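Local structure of carbonic anhydrase (Porphyridium purpureum, 1DDZ) at residues Asn82-Leu87 with Val295-Trp300; Ser235-Thr240 with Gln258-Gly263. The protein probably catalyses the reversible hydration of carbon dioxide to hydrogencarbonate, as a zinc-dependent carbonic anhydrase of the beta class. One frame throughout, in Å; residues are numbered along the deposited sequence.

Interaction 1 of 2, residues Asn82-Leu87 with Val295-Trp300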
loop_
_atom_site.group_PDB
_atom_site.type_symbol
_atom_site.label_atom_id
_atom_site.label_comp_id
_atom_site.label_asym_id
_atom_site.label_seq_id
_atom_site.Cartn_x
_atom_site.Cartn_y
_atom_site.Cartn_z
ATOM N N ASN A 82 -26.218 -5.430 0.676
ATOM C CA ASN A 82 -27.551 -4.824 0.745
ATOM C C ASN A 82 -28.599 -5.855 1.091
ATOM O O ASN A 82 -29.528 -5.563 1.820
ATOM C CB ASN A 82 -27.925 -4.127 -0.567
ATOM C CG ASN A 82 -28.191 -5.106 -1.698
ATOM O OD1 ASN A 82 -27.266 -5.721 -2.216
ATOM N ND2 ASN A 82 -29.465 -5.297 -2.047
ATOM N N GLN A 83 -28.384 -7.083 0.648
ATOM C CA GLN A 83 -29.296 -8.184 0.897
ATOM C C GLN A 83 -29.324 -8.525 2.392
ATOM O O GLN A 83 -30.383 -8.560 3.024
ATOM C CB GLN A 83 -28.821 -9.393 0.120
ATOM C CG GLN A 83 -29.901 -10.338 -0.295
ATOM C CD GLN A 83 -29.770 -10.712 -1.741
ATOM O OE1 GLN A 83 -29.831 -9.853 -2.603
ATOM N NE2 GLN A 83 -29.550 -11.988 -2.015
ATOM N N LEU A 84 -28.153 -8.767 2.962
ATOM C CA LEU A 84 -28.057 -9.090 4.374
ATOM C C LEU A 84 -28.673 -7.990 5.237
ATOM O O LEU A 84 -29.176 -8.248 6.323
ATOM C CB LEU A 84 -26.590 -9.283 4.774
ATOM C CG LEU A 84 -25.828 -10.515 4.268
ATOM C CD1 LEU A 84 -24.326 -10.295 4.410
ATOM C CD2 LEU A 84 -26.259 -11.744 5.018
ATOM N N LEU A 85 -28.585 -6.746 4.788
ATOM C CA LEU A 85 -29.152 -5.645 5.554
ATOM C C LEU A 85 -30.610 -5.354 5.180
ATOM O O LEU A 85 -31.209 -4.434 5.719
ATOM C CB LEU A 85 -28.315 -4.372 5.374
ATOM C CG LEU A 85 -26.925 -4.350 6.017
ATOM C CD1 LEU A 85 -26.213 -3.038 5.717
ATOM C CD2 LEU A 85 -27.068 -4.536 7.514
ATOM N N ASP A 86 -31.175 -6.145 4.277
ATOM C CA ASP A 86 -32.550 -5.945 3.808
ATOM C C ASP A 86 -32.707 -4.527 3.245
ATOM O O ASP A 86 -33.678 -3.829 3.552
ATOM C CB ASP A 86 -33.549 -6.168 4.947
ATOM C CG ASP A 86 -34.957 -6.432 4.449
ATOM O OD1 ASP A 86 -35.106 -6.989 3.338
ATOM O OD2 ASP A 86 -35.918 -6.105 5.177
ATOM N N LEU A 87 -31.732 -4.101 2.442
ATOM C CA LEU A 87 -31.720 -2.765 1.823
ATOM C C LEU A 87 -31.619 -2.848 0.306
ATOM O O LEU A 87 -31.104 -3.825 -0.247
ATOM C CB LEU A 87 -30.525 -1.932 2.315
ATOM C CG LEU A 87 -30.574 -1.293 3.693
ATOM C CD1 LEU A 87 -29.250 -0.568 3.953
ATOM C CD2 LEU A 87 -31.754 -0.331 3.775
ATOM N N VAL A 295 -32.234 -6.558 13.276
ATOM C CA VAL A 295 -33.664 -6.777 13.104
ATOM C C VAL A 295 -34.029 -6.824 11.616
ATOM O O VAL A 295 -34.761 -7.716 11.181
ATOM C CB VAL A 295 -34.520 -5.773 13.953
ATOM C CG1 VAL A 295 -34.189 -4.360 13.620
ATOM C CG2 VAL A 295 -35.999 -6.016 13.756
ATOM N N ASN A 296 -33.414 -5.951 10.822
ATOM C CA ASN A 296 -33.634 -5.923 9.375
ATOM C C ASN A 296 -33.079 -7.202 8.763
ATOM O O ASN A 296 -33.733 -7.850 7.939
ATOM C CB ASN A 296 -32.939 -4.722 8.767
ATOM C CG ASN A 296 -33.538 -3.430 9.230
ATOM O OD1 ASN A 296 -34.611 -3.432 9.821
ATOM N ND2 ASN A 296 -32.832 -2.323 9.019
ATOM N N ASN A 297 -31.880 -7.594 9.184
ATOM C CA ASN A 297 -31.296 -8.834 8.683
ATOM C C ASN A 297 -32.226 -10.007 8.975
ATOM O O ASN A 297 -32.420 -10.882 8.129
ATOM C CB ASN A 297 -29.921 -9.080 9.312
ATOM C CG ASN A 297 -29.392 -10.477 9.027
ATOM O OD1 ASN A 297 -29.078 -10.820 7.884
ATOM N ND2 ASN A 297 -29.295 -11.294 10.063
ATOM N N GLU A 298 -32.844 -9.993 10.153
ATOM C CA GLU A 298 -33.773 -11.046 10.546
ATOM C C GLU A 298 -35.014 -11.081 9.663
ATOM O O GLU A 298 -35.446 -12.150 9.254
ATOM C CB GLU A 298 -34.176 -10.889 12.012
ATOM C CG GLU A 298 -34.965 -12.086 12.584
ATOM C CD GLU A 298 -34.196 -13.408 12.539
ATOM O OE1 GLU A 298 -34.844 -14.470 12.423
ATOM O OE2 GLU A 298 -32.945 -13.397 12.629
ATOM N N ASN A 299 -35.589 -9.918 9.360
ATOM C CA ASN A 299 -36.783 -9.868 8.500
ATOM C C ASN A 299 -36.416 -10.471 7.157
ATOM O O ASN A 299 -37.111 -11.349 6.638
ATOM C CB ASN A 299 -37.286 -8.432 8.296
ATOM C CG ASN A 299 -37.820 -7.801 9.572
ATOM O OD1 ASN A 299 -37.979 -6.582 9.649
ATOM N ND2 ASN A 299 -38.099 -8.627 10.587
ATOM N N TRP A 300 -35.272 -10.034 6.638
ATOM C CA TRP A 300 -34.752 -10.529 5.373
ATOM C C TRP A 300 -34.678 -12.058 5.378
ATOM O O TRP A 300 -35.201 -12.710 4.470
ATOM C CB TRP A 300 -33.370 -9.936 5.104
ATOM C CG TRP A 300 -32.694 -10.557 3.940
ATOM C CD1 TRP A 300 -33.056 -10.442 2.622
ATOM C CD2 TRP A 300 -31.588 -11.478 3.973
ATOM N NE1 TRP A 300 -32.254 -11.250 1.840
ATOM C CE2 TRP A 300 -31.345 -11.895 2.646
ATOM C CE3 TRP A 300 -30.784 -11.995 5.002
ATOM C CZ2 TRP A 300 -30.334 -12.798 2.318
ATOM C CZ3 TRP A 300 -29.786 -12.887 4.677
ATOM C CH2 TRP A 300 -29.567 -13.282 3.348
HETATM O O HOH W 1 -36.172 -4.302 7.259
#
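Trp300 lies against Gln83 and Leu84 at the C-terminal end of helix 81-84. Its CB abuts Asp86 CB at 3.8 Å. CG is anti to the backbone N (chi1 171°), which places it beneath the carbonyl of Gln83: Gln83 O stands 3.2 Å from Trp300 CG, over one face of the indole. The same oxygen accepts the backbone bond from Asp86 N. Farther out, Trp300 NE1 meets the aliphatic part of Gln83, 3.3 Å from Gln83 CG. On the six-membered ring a CH-pi contact forms, with Leu84 CA 4.2 Å from the ring centroid and 17° off its normal, and at the tip Trp300 CZ3 touches Leu84 CD2 at 3.7 Å. The helix closes here in a Schellman motif, with Asp86 at positive phi and Leu87 N bonded back to Asn82 O; this turn at the helix end is seated on helix 292-307, which precedes strand 323-328 of the second beta-carbonic anhydrase sheet. Phe312 meets the indole with its ring plane nearly perpendicular. Asp86 OD1 forms a salt bridge with Lys303, while Asp86 OD2 accepts from a water at 2.8 Å that also donates weakly to Asn296 OD1. Asn296 brings its CB to 3.5 Å from the backbone oxygen Leu85 O. The Leu84 side chain also packs on Trp71 of strand 69-74 and lies about 12 Å from a bound zinc ion.

Interaction 2 of 2, residues Ser235-Thr240 with Gln258-Gly263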
loop_
_atom_site.group_PDB
_atom_site.type_symbol
_atom_site.label_atom_id
_atom_site.label_comp_id
_atom_site.label_asym_id
_atom_site.label_seq_id
_atom_site.Cartn_x
_atom_site.Cartn_y
_atom_site.Cartn_z
ATOM N N SER A 235 -1.314 11.178 23.048
ATOM C CA SER A 235 -0.345 12.266 23.204
ATOM C C SER A 235 -0.492 12.972 24.556
ATOM O O SER A 235 0.443 13.596 25.051
ATOM C CB SER A 235 -0.465 13.285 22.080
ATOM O OG SER A 235 -1.796 13.685 21.930
ATOM N N LYS A 236 -1.681 12.867 25.138
ATOM C CA LYS A 236 -1.971 13.449 26.445
ATOM C C LYS A 236 -1.129 12.800 27.548
ATOM O O LYS A 236 -0.969 13.367 28.627
ATOM C CB LYS A 236 -3.450 13.276 26.782
ATOM C CG LYS A 236 -3.929 11.832 26.730
ATOM C CD LYS A 236 -5.405 11.721 27.108
ATOM C CE LYS A 236 -5.897 10.298 27.046
ATOM N NZ LYS A 236 -7.331 10.198 27.420
ATOM N N PHE A 237 -0.644 11.587 27.294
ATOM C CA PHE A 237 0.196 10.884 28.254
ATOM C C PHE A 237 1.657 11.238 28.048
ATOM O O PHE A 237 2.479 10.902 28.892
ATOM C CB PHE A 237 0.077 9.368 28.085
ATOM C CG PHE A 237 -1.322 8.843 28.195
ATOM C CD1 PHE A 237 -1.904 8.161 27.135
ATOM C CD2 PHE A 237 -2.053 9.009 29.356
ATOM C CE1 PHE A 237 -3.191 7.642 27.231
ATOM C CE2 PHE A 237 -3.351 8.490 29.465
ATOM C CZ PHE A 237 -3.918 7.806 28.390
ATOM N N TYR A 238 1.987 11.908 26.943
ATOM C CA TYR A 238 3.385 12.226 26.647
ATOM C C TYR A 238 3.726 13.657 26.372
ATOM O O TYR A 238 4.894 13.984 26.232
ATOM C CB TYR A 238 3.858 11.420 25.450
ATOM C CG TYR A 238 3.747 9.952 25.691
ATOM C CD1 TYR A 238 2.629 9.229 25.241
ATOM C CD2 TYR A 238 4.723 9.281 26.429
ATOM C CE1 TYR A 238 2.485 7.860 25.539
ATOM C CE2 TYR A 238 4.592 7.933 26.724
ATOM C CZ TYR A 238 3.481 7.227 26.286
ATOM O OH TYR A 238 3.461 5.904 26.657
ATOM N N ARG A 239 2.729 14.505 26.225
ATOM C CA ARG A 239 3.023 15.885 25.926
ATOM C C ARG A 239 2.409 16.786 26.975
ATOM O O ARG A 239 1.259 16.591 27.385
ATOM C CB ARG A 239 2.487 16.241 24.526
ATOM C CG ARG A 239 3.518 16.865 23.565
ATOM C CD ARG A 239 4.601 15.878 23.160
ATOM N NE ARG A 239 5.656 16.493 22.364
ATOM C CZ ARG A 239 6.032 16.056 21.164
ATOM N NH1 ARG A 239 5.434 15.010 20.619
ATOM N NH2 ARG A 239 7.018 16.654 20.505
ATOM N N THR A 240 3.207 17.719 27.477
ATOM C CA THR A 240 2.708 18.680 28.441
ATOM C C THR A 240 1.812 19.618 27.617
ATOM O O THR A 240 2.058 19.820 26.426
ATOM C CB THR A 240 3.860 19.474 29.062
ATOM O OG1 THR A 240 4.902 18.572 29.460
ATOM C CG2 THR A 240 3.361 20.207 30.290
ATOM N N GLN A 258 6.810 11.738 30.007
ATOM C CA GLN A 258 5.939 10.644 30.444
ATOM C C GLN A 258 4.993 11.134 31.563
ATOM O O GLN A 258 5.290 10.995 32.761
ATOM C CB GLN A 258 6.805 9.474 30.928
ATOM C CG GLN A 258 6.085 8.157 31.171
ATOM C CD GLN A 258 7.013 7.093 31.742
ATOM O OE1 GLN A 258 7.826 7.375 32.622
ATOM N NE2 GLN A 258 6.891 5.864 31.250
ATOM N N VAL A 259 3.873 11.735 31.158
ATOM C CA VAL A 259 2.868 12.268 32.087
ATOM C C VAL A 259 2.315 11.166 32.988
ATOM O O VAL A 259 2.062 11.386 34.170
ATOM C CB VAL A 259 1.703 12.960 31.320
ATOM C CG1 VAL A 259 0.590 13.350 32.265
ATOM C CG2 VAL A 259 2.208 14.194 30.600
ATOM N N THR A 260 2.101 9.993 32.408
ATOM C CA THR A 260 1.609 8.836 33.145
ATOM C C THR A 260 2.234 7.605 32.512
ATOM O O THR A 260 2.556 7.613 31.329
ATOM C CB THR A 260 0.043 8.766 33.220
ATOM O OG1 THR A 260 -0.404 7.398 33.185
ATOM C CG2 THR A 260 -0.612 9.564 32.109
ATOM N N LYS A 261 2.445 6.582 33.338
ATOM C CA LYS A 261 3.095 5.335 32.931
ATOM C C LYS A 261 2.511 4.493 31.795
ATOM O O LYS A 261 3.065 4.463 30.689
ATOM C CB LYS A 261 3.338 4.437 34.151
ATOM C CG LYS A 261 4.806 4.141 34.431
ATOM C CD LYS A 261 5.575 5.421 34.701
ATOM C CE LYS A 261 6.947 5.143 35.308
ATOM N NZ LYS A 261 7.727 6.407 35.536
ATOM N N GLY A 262 1.458 3.738 32.088
ATOM C CA GLY A 262 0.887 2.890 31.062
ATOM C C GLY A 262 -0.469 3.337 30.572
ATOM O O GLY A 262 -1.432 2.568 30.637
ATOM N N GLY A 263 -0.554 4.561 30.065
ATOM C CA GLY A 263 -1.832 5.042 29.586
ATOM C C GLY A 263 -2.321 4.366 28.306
ATOM O O GLY A 263 -1.537 4.006 27.409
HETATM O O HOH W 2 1.466 6.472 29.343
#
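Phe237 and Gly263 meet face-on: Gly263 CA sits 3.6 Å from the centroid of the phenyl ring of Phe237 and 9° off its normal, a CH-pi contact over the centre. The opposite face is covered by Lys236 CG, so the ring is held between its own neighbour and a backbone carbon of residues 258-263. CG of Phe237 is anti to the carbonyl carbon and beside the backbone N (chi1 -56°). Thr260 CG2 approaches the ring edge, though its modelled distance there is doubtful. In the backbone, Val259 N donates to Phe237 O at 2.8 Å, from above the carbonyl plane with an N-H...O angle of 133°, and Val259 CB closes on the same oxygen at 3.3 Å. Replacing Phe237 by an alanine would probably leave Gly263 CA and Lys236 CG without the ring between them and open a gap there. Tyr238 CD2 lies obliquely against Gln258 CA at 4.4 Å, and a water that accepts from Gly263 N at 2.9 Å donates weakly to Tyr238 OH. The polar tips lead on to the second subunit: Tyr238 OH bonds to Glu175 of that subunit and Arg239 NH1 forms a salt bridge with its Asp142, while Lys261 NZ, bonded to Gln258 OE1 at 3.1 Å, also reaches its Lys170 O, and Gln258 NE2 bonds to its Cys169 O. With a CH-pi contact and one direct backbone bond between the segments, and their polar tips bonded across to the second subunit, the geometry probably depends in part on the dimer.

In the fold
Along the chain, residues 82-87 come first, then both segments of interaction 2 (235-240 and 258-263), and finally 295-300, so interaction 2 falls within the long span that interaction 1 bridges. The two share no helix, strand or sheet: their centres are about 44 Å apart and their nearest atoms about 32 Å. Interaction 1 brings helix 81-84, beside the sheet containing strands 69-74 and 92-97, against helix 292-307, which leads into the second sheet. Interaction 2 lies in the long loop between strand 222-227 and helix 266-279, far from the centre of the chain. One contact therefore helps tie distant parts of a single chain together, whereas the other shapes an outlying loop that meets the second subunit.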